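Local coordinates for PTS-dependent dihydroxyacetone kinase operon regulatory protein (Escherichia coli, PDB 4LRZ) that activates transcription of the dhaKLM operon from a sigma-70 promoter and represses its own gene, with GAF and PAS domains in its probable sensor region, at residues D133-Q138 and W143-T148. Residues are numbered along the deposited sequence; the frame is centred on the assembly and turned at random.
Sequences DQHFKQ and WAFCAT
The imidazole of His135 carries this contact, reaching from the loop 133-138 to the start of the strand segment 143-148, where it meets Phe145 and the backbone of Trp143. Two aromatic rings meet first. NE2 of His135 lies 3.4 Å from CD2 of Phe145 and its CE1 3.8 Å from the same carbon; both imidazole atoms lie at the edge of the phenyl ring, close to its plane. The two ring planes stand nearly at right angles (89°), with centroids 5.5 Å apart.

The backbone of the strand meets the imidazole along another part of its rim. CE1 of His135 sits 3.3 Å from the carbonyl O of Trp143, a carbon-to-oxygen contact near the imidazole plane, and ND1 is 3.6 Å from that oxygen. The hydrogen bond of ND1 is with the backbone O of Ala132, just before the loop segment. With CG anti to the carbonyl carbon (chi1 -70°), the ring reaches across to the strand. Replaced by alanine, His135 would no longer have its ring, which would probably leave the Ala132 carbonyl without this mate and open a gap beside the CD2 edge of Phe145.

All this lies in the GAF domain, where the loop links strand 128-131, outermost in the sheet within this chain, to its antiparallel neighbour 143-151. Backbone hydrogen bonds join Trp143 to Ala132 and Phe145 to Thr130, so His135 packs beside strands that are already paired. The Phe145 side chain also touches Ala117 and Leu118 of helix 117-124 and Ala164 of strand 157-166, while Trp20 of helix 14-26 holds the carbonyl of Gln134 through its indole NE1.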
ATOM      1  N   ASP F 133      25.784  21.397 -18.773  1.00 41.47           N
ATOM      2  CA  ASP F 133      26.358  22.523 -18.027  1.00 44.02           C
ATOM      3  C   ASP F 133      25.424  23.210 -17.013  1.00 43.51           C
ATOM      4  O   ASP F 133      25.811  24.231 -16.423  1.00 43.46           O
ATOM      5  CB  ASP F 133      27.030  23.548 -18.978  1.00 45.57           C
ATOM      6  CG  ASP F 133      26.046  24.250 -19.922  1.00 49.20           C
ATOM      7  OD1 ASP F 133      24.945  23.719 -20.219  1.00 53.00           O
ATOM      8  OD2 ASP F 133      26.404  25.353 -20.403  1.00 53.71           O
ATOM      9  N   GLN F 134      24.221  22.649 -16.796  1.00 41.90           N
ATOM     10  CA  GLN F 134      23.463  22.969 -15.558  1.00 40.62           C
ATOM     11  C   GLN F 134      24.219  22.439 -14.337  1.00 39.76           C
ATOM     12  O   GLN F 134      24.015  22.932 -13.226  1.00 39.86           O
ATOM     13  CB  GLN F 134      22.052  22.342 -15.532  1.00 39.61           C
ATOM     14  CG  GLN F 134      21.125  22.758 -16.656  1.00 39.22           C
ATOM     15  CD  GLN F 134      19.807  21.958 -16.637  1.00 38.68           C
ATOM     16  OE1 GLN F 134      19.820  20.735 -16.509  1.00 39.37           O
ATOM     17  NE2 GLN F 134      18.681  22.646 -16.747  1.00 38.10           N
ATOM     18  N   HIS F 135      25.041  21.402 -14.531  1.00 38.76           N
ATOM     19  CA  HIS F 135      25.838  20.849 -13.445  1.00 38.86           C
ATOM     20  C   HIS F 135      26.951  21.861 -13.059  1.00 39.62           C
ATOM     21  O   HIS F 135      27.562  22.483 -13.927  1.00 39.64           O
ATOM     22  CB  HIS F 135      26.441  19.494 -13.822  1.00 37.55           C
ATOM     23  CG  HIS F 135      25.425  18.383 -13.923  1.00 39.10           C
ATOM     24  ND1 HIS F 135      25.119  17.755 -15.111  1.00 37.18           N
ATOM     25  CD2 HIS F 135      24.658  17.786 -12.979  1.00 37.70           C
ATOM     26  CE1 HIS F 135      24.173  16.860 -14.903  1.00 37.88           C
ATOM     27  NE2 HIS F 135      23.895  16.845 -13.614  1.00 39.36           N
ATOM     28  N   PHE F 136      27.217  22.021 -11.767  1.00 40.24           N
ATOM     29  CA  PHE F 136      28.276  22.955 -11.351  1.00 41.05           C
ATOM     30  C   PHE F 136      29.661  22.489 -11.817  1.00 41.19           C
ATOM     31  O   PHE F 136      30.420  23.248 -12.420  1.00 42.56           O
ATOM     32  CB  PHE F 136      28.237  23.151  -9.846  1.00 41.21           C
ATOM     33  CG  PHE F 136      29.167  24.233  -9.341  1.00 44.00           C
ATOM     34  CD1 PHE F 136      28.783  25.589  -9.395  1.00 44.51           C
ATOM     35  CD2 PHE F 136      30.418  23.907  -8.797  1.00 42.56           C
ATOM     36  CE1 PHE F 136      29.622  26.596  -8.914  1.00 45.40           C
ATOM     37  CE2 PHE F 136      31.264  24.924  -8.303  1.00 42.26           C
ATOM     38  CZ  PHE F 136      30.863  26.259  -8.375  1.00 44.12           C
ATOM     39  N   LYS F 137      29.964  21.230 -11.547  1.00 41.14           N
ATOM     40  CA  LYS F 137      31.237  20.597 -11.872  1.00 41.80           C
ATOM     41  C   LYS F 137      31.309  20.227 -13.322  1.00 42.63           C
ATOM     42  O   LYS F 137      30.432  19.518 -13.813  1.00 42.21           O
ATOM     43  CB  LYS F 137      31.391  19.309 -11.061  1.00 40.81           C
ATOM     44  CG  LYS F 137      31.437  19.533  -9.585  1.00 40.18           C
ATOM     45  CD  LYS F 137      32.616  20.379  -9.214  1.00 40.06           C
ATOM     46  CE  LYS F 137      33.096  20.061  -7.816  1.00 39.93           C
ATOM     47  NZ  LYS F 137      34.445  20.663  -7.532  1.00 40.37           N
ATOM     48  N   GLN F 138      32.383  20.665 -13.987  1.00 43.98           N
ATOM     49  CA  GLN F 138      32.616  20.383 -15.415  1.00 45.60           C
ATOM     50  C   GLN F 138      32.702  18.899 -15.745  1.00 44.79           C
ATOM     51  O   GLN F 138      32.407  18.497 -16.875  1.00 45.20           O
ATOM     52  CB  GLN F 138      33.897  21.067 -15.918  1.00 46.96           C
ATOM     53  CG  GLN F 138      33.699  22.536 -16.299  1.00 51.34           C
ATOM     54  CD  GLN F 138      35.016  23.359 -16.327  1.00 56.67           C
ATOM     55  OE1 GLN F 138      36.128  22.816 -16.467  1.00 58.29           O
ATOM     56  NE2 GLN F 138      34.876  24.680 -16.197  1.00 58.17           N
ATOM     57  N   TRP F 143      27.004  14.226 -18.629  1.00 41.82           N
ATOM     58  CA  TRP F 143      25.958  13.440 -17.995  1.00 40.02           C
ATOM     59  C   TRP F 143      24.638  14.181 -17.863  1.00 39.66           C
ATOM     60  O   TRP F 143      24.598  15.425 -17.799  1.00 39.26           O
ATOM     61  CB  TRP F 143      26.442  12.936 -16.627  1.00 38.90           C
ATOM     62  CG  TRP F 143      27.579  12.069 -16.818  1.00 38.69           C
ATOM     63  CD1 TRP F 143      28.886  12.446 -16.958  1.00 41.51           C
ATOM     64  CD2 TRP F 143      27.542  10.668 -17.062  1.00 40.44           C
ATOM     65  NE1 TRP F 143      29.675  11.352 -17.224  1.00 39.39           N
ATOM     66  CE2 TRP F 143      28.876  10.244 -17.287  1.00 39.35           C
ATOM     67  CE3 TRP F 143      26.516   9.719 -17.094  1.00 37.42           C
ATOM     68  CZ2 TRP F 143      29.204   8.923 -17.541  1.00 38.27           C
ATOM     69  CZ3 TRP F 143      26.845   8.412 -17.315  1.00 37.38           C
ATOM     70  CH2 TRP F 143      28.177   8.021 -17.543  1.00 38.96           C
ATOM     71  N   ALA F 144      23.565  13.391 -17.876  1.00 38.43           N
ATOM     72  CA  ALA F 144      22.247  13.807 -17.473  1.00 38.23           C
ATOM     73  C   ALA F 144      21.902  13.018 -16.193  1.00 37.66           C
ATOM     74  O   ALA F 144      22.169  11.812 -16.124  1.00 38.66           O
ATOM     75  CB  ALA F 144      21.221  13.485 -18.593  1.00 38.26           C
ATOM     76  N   PHE F 145      21.309  13.670 -15.192  1.00 36.53           N
ATOM     77  CA  PHE F 145      20.787  12.957 -14.009  1.00 35.54           C
ATOM     78  C   PHE F 145      19.297  13.269 -13.811  1.00 35.49           C
ATOM     79  O   PHE F 145      18.872  14.401 -14.023  1.00 36.17           O
ATOM     80  CB  PHE F 145      21.588  13.308 -12.744  1.00 35.27           C
ATOM     81  CG  PHE F 145      22.982  12.737 -12.732  1.00 35.54           C
ATOM     82  CD1 PHE F 145      23.232  11.470 -12.218  1.00 39.63           C
ATOM     83  CD2 PHE F 145      24.037  13.439 -13.243  1.00 35.89           C
ATOM     84  CE1 PHE F 145      24.532  10.932 -12.215  1.00 38.06           C
ATOM     85  CE2 PHE F 145      25.325  12.907 -13.248  1.00 35.57           C
ATOM     86  CZ  PHE F 145      25.571  11.675 -12.736  1.00 36.49           C
ATOM     87  N   CYS F 146      18.503  12.257 -13.485  1.00 34.47           N
ATOM     88  CA  CYS F 146      17.142  12.473 -13.027  1.00 34.87           C
ATOM     89  C   CYS F 146      17.052  11.867 -11.646  1.00 33.74           C
ATOM     90  O   CYS F 146      17.629  10.801 -11.381  1.00 33.89           O
ATOM     91  CB  CYS F 146      16.128  11.728 -13.905  1.00 35.19           C
ATOM     92  SG  CYS F 146      16.078  12.258 -15.621  1.00 42.45           S
ATOM     93  N   ALA F 147      16.270  12.489 -10.779  1.00 32.40           N
ATOM     94  CA  ALA F 147      16.112  11.952  -9.438  1.00 30.47           C
ATOM     95  C   ALA F 147      14.803  12.385  -8.825  1.00 29.71           C
ATOM     96  O   ALA F 147      14.230  13.455  -9.139  1.00 29.36           O
ATOM     97  CB  ALA F 147      17.302  12.364  -8.550  1.00 30.09           C
ATOM     98  N   THR F 148      14.327  11.555  -7.925  1.00 28.72           N
ATOM     99  CA  THR F 148      13.130  11.891  -7.217  1.00 29.43           C
ATOM    100  C   THR F 148      13.356  11.440  -5.796  1.00 30.58           C
ATOM    101  O   THR F 148      13.878  10.360  -5.588  1.00 32.37           O
ATOM    102  CB  THR F 148      11.897  11.141  -7.839  1.00 28.53           C
ATOM    103  OG1 THR F 148      11.755  11.542  -9.218  1.00 28.96           O
ATOM    104  CG2 THR F 148      10.636  11.490  -7.110  1.00 25.35           C
TER